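Local atomic coordinates of TagI restriction endonuclease (PDB entry 6GHS), a protein that probably recognises DNA carrying modified cytosines, such as 5-methylcytosine, through its SRA domain and cuts it with an HNH (ββα-Me) nuclease domain. Residues H229-G234 / L292-Y297. Sequence-based numbering, arbitrary orientation.
Sequences HIRPLG and LDHIRY
In the HNH (ββα-Me) nuclease part of TagI, the loop that follows strand 223-229 is packed against the C-terminal helix 292-299. The two meet around R231 and H294, whose CA atoms lie 5.3 Å apart, and no direct hydrogen bond joins the segments. At the buried end I230 sends CG2, anti to its backbone N, against the helix backbone: the methyl sits 3.7 Å from H294 O and makes looser apolar contact with I295 CG1 at 4.3 Å. I230 also packs on L247, and I295 on L268 and I290, so this end is buried among apolar side chains.

R231, P232 and Y297 are partly exposed, yet the tightest packing is here, flat group on flat group. R231 leaves the loop with CG anti to N and runs extended across one face of the Y297 ring. R231 CG sits over that face, 4.0 Å from the Y297 ring centroid, a CH-pi contact; further out the guanidinium lies flat on the ring, planes 19° apart, its CZ off-centre in a cation-pi interaction. Y297 OH is hydrogen-bonded to H237 ND1, and R231 NH2 makes a weak hydrogen bond to H237 O, so the segment 229-234, the helix and H237 are tied together here. An alanine in place of R231 would remove the chain and guanidinium stacked on Y297, and would probably loosen the hold of the loop on the helix.

The rest is looser. P232 only grazes the same ring, with CD 4.5 Å from Y297 CE1. The buried H294 crosses R231 at about a right angle, its imidazole turned 61° from the guanidinium, and a water bridges the two: it accepts from R231 NH1 at 3.0 Å and lies 2.7 Å from H294 ND1.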
loop_
_atom_site.group_PDB
_atom_site.type_symbol
_atom_site.label_atom_id
_atom_site.label_comp_id
_atom_site.label_asym_id
_atom_site.label_seq_id
_atom_site.Cartn_x
_atom_site.Cartn_y
_atom_site.Cartn_z
ATOM N N HIS A 229 10.588 1.251 8.704
ATOM C CA HIS A 229 10.975 1.929 9.925
ATOM C C HIS A 229 10.823 0.993 11.104
ATOM O O HIS A 229 9.904 0.193 11.145
ATOM C CB HIS A 229 10.135 3.173 10.164
ATOM C CG HIS A 229 10.438 4.298 9.227
ATOM N ND1 HIS A 229 9.689 4.550 8.097
ATOM C CD2 HIS A 229 11.396 5.254 9.263
ATOM C CE1 HIS A 229 10.180 5.605 7.471
ATOM N NE2 HIS A 229 11.213 6.056 8.160
ATOM N N ILE A 230 11.726 1.120 12.064
ATOM C CA ILE A 230 11.798 0.214 13.202
ATOM C C ILE A 230 10.870 0.762 14.277
ATOM O O ILE A 230 9.927 0.087 14.694
ATOM C CB ILE A 230 13.251 0.056 13.698
ATOM C CG1 ILE A 230 14.160 -0.370 12.529
ATOM C CG2 ILE A 230 13.337 -0.963 14.815
ATOM C CD1 ILE A 230 15.617 -0.572 12.882
ATOM N N ARG A 231 11.130 1.992 14.708
ATOM C CA ARG A 231 10.204 2.726 15.571
ATOM C C ARG A 231 9.294 3.576 14.692
ATOM O O ARG A 231 9.781 4.509 14.056
ATOM C CB ARG A 231 10.957 3.633 16.527
ATOM C CG ARG A 231 10.053 4.503 17.380
ATOM C CD ARG A 231 10.868 5.410 18.270
ATOM N NE ARG A 231 10.016 6.092 19.231
ATOM C CZ ARG A 231 10.452 6.753 20.298
ATOM N NH1 ARG A 231 11.756 6.850 20.559
ATOM N NH2 ARG A 231 9.569 7.323 21.115
ATOM N N PRO A 232 7.976 3.288 14.678
ATOM C CA PRO A 232 7.110 3.923 13.670
ATOM C C PRO A 232 7.078 5.444 13.742
ATOM O O PRO A 232 7.375 6.026 14.782
ATOM C CB PRO A 232 5.719 3.343 13.961
ATOM C CG PRO A 232 5.953 2.157 14.818
ATOM C CD PRO A 232 7.202 2.431 15.587
ATOM N N LEU A 233 6.716 6.062 12.627
ATOM C CA LEU A 233 6.638 7.510 12.538
ATOM C C LEU A 233 5.305 7.993 13.105
ATOM O O LEU A 233 4.384 7.198 13.286
ATOM C CB LEU A 233 6.776 7.947 11.079
ATOM C CG LEU A 233 8.000 7.458 10.298
ATOM C CD1 LEU A 233 7.929 7.935 8.859
ATOM C CD2 LEU A 233 9.291 7.935 10.954
ATOM N N GLY A 234 5.216 9.290 13.399
ATOM C CA GLY A 234 3.934 9.938 13.693
ATOM C C GLY A 234 3.688 10.314 15.138
ATOM O O GLY A 234 4.565 10.172 15.992
ATOM N N LEU A 292 20.141 1.112 18.597
ATOM C CA LEU A 292 19.479 0.067 19.399
ATOM C C LEU A 292 18.303 0.536 20.243
ATOM O O LEU A 292 17.495 -0.286 20.640
ATOM C CB LEU A 292 20.465 -0.651 20.322
ATOM C CG LEU A 292 21.293 -1.771 19.696
ATOM C CD1 LEU A 292 22.531 -1.217 18.988
ATOM C CD2 LEU A 292 21.685 -2.785 20.766
ATOM N N ASP A 293 18.209 1.829 20.546
ATOM C CA ASP A 293 17.032 2.358 21.256
ATOM C C ASP A 293 15.739 2.094 20.479
ATOM O O ASP A 293 14.720 1.704 21.066
ATOM C CB ASP A 293 17.161 3.865 21.537
ATOM C CG ASP A 293 18.191 4.177 22.602
ATOM O OD1 ASP A 293 18.196 3.495 23.656
ATOM O OD2 ASP A 293 18.999 5.106 22.382
ATOM N N HIS A 294 15.795 2.298 19.160
ATOM C CA HIS A 294 14.650 2.047 18.283
ATOM C C HIS A 294 14.305 0.568 18.266
ATOM O O HIS A 294 13.139 0.223 18.323
ATOM C CB HIS A 294 14.905 2.528 16.858
ATOM C CG HIS A 294 15.311 3.966 16.763
ATOM N ND1 HIS A 294 14.678 4.970 17.461
ATOM C CD2 HIS A 294 16.278 4.567 16.030
ATOM C CE1 HIS A 294 15.241 6.129 17.168
ATOM N NE2 HIS A 294 16.216 5.912 16.302
ATOM N N ILE A 295 15.311 -0.302 18.213
ATOM C CA ILE A 295 15.071 -1.744 18.317
ATOM C C ILE A 295 14.329 -2.080 19.603
ATOM O O ILE A 295 13.310 -2.757 19.567
ATOM C CB ILE A 295 16.373 -2.568 18.199
ATOM C CG1 ILE A 295 16.884 -2.477 16.751
ATOM C CG2 ILE A 295 16.152 -4.019 18.646
ATOM C CD1 ILE A 295 17.935 -3.494 16.365
ATOM N N ARG A 296 14.841 -1.598 20.729
ATOM C CA ARG A 296 14.181 -1.792 22.022
ATOM C C ARG A 296 12.740 -1.326 22.023
ATOM O O ARG A 296 11.890 -1.999 22.590
ATOM C CB ARG A 296 14.930 -1.072 23.148
ATOM C CG ARG A 296 16.020 -1.909 23.801
ATOM C CD ARG A 296 16.959 -1.043 24.620
ATOM N NE ARG A 296 18.261 -1.696 24.722
ATOM C CZ ARG A 296 19.444 -1.093 24.610
ATOM N NH1 ARG A 296 19.547 0.222 24.382
ATOM N NH2 ARG A 296 20.547 -1.826 24.720
ATOM N N TYR A 297 12.477 -0.177 21.400
ATOM C CA TYR A 297 11.111 0.392 21.317
ATOM C C TYR A 297 10.156 -0.529 20.570
ATOM O O TYR A 297 9.049 -0.794 21.030
ATOM C CB TYR A 297 11.113 1.779 20.647
ATOM C CG TYR A 297 9.795 2.506 20.765
ATOM C CD1 TYR A 297 8.719 2.178 19.933
ATOM C CD2 TYR A 297 9.608 3.515 21.721
ATOM C CE1 TYR A 297 7.493 2.829 20.040
ATOM C CE2 TYR A 297 8.384 4.179 21.841
ATOM C CZ TYR A 297 7.326 3.832 20.994
ATOM O OH TYR A 297 6.107 4.473 21.087
HETATM O O HOH W 1 13.973 4.851 20.109
#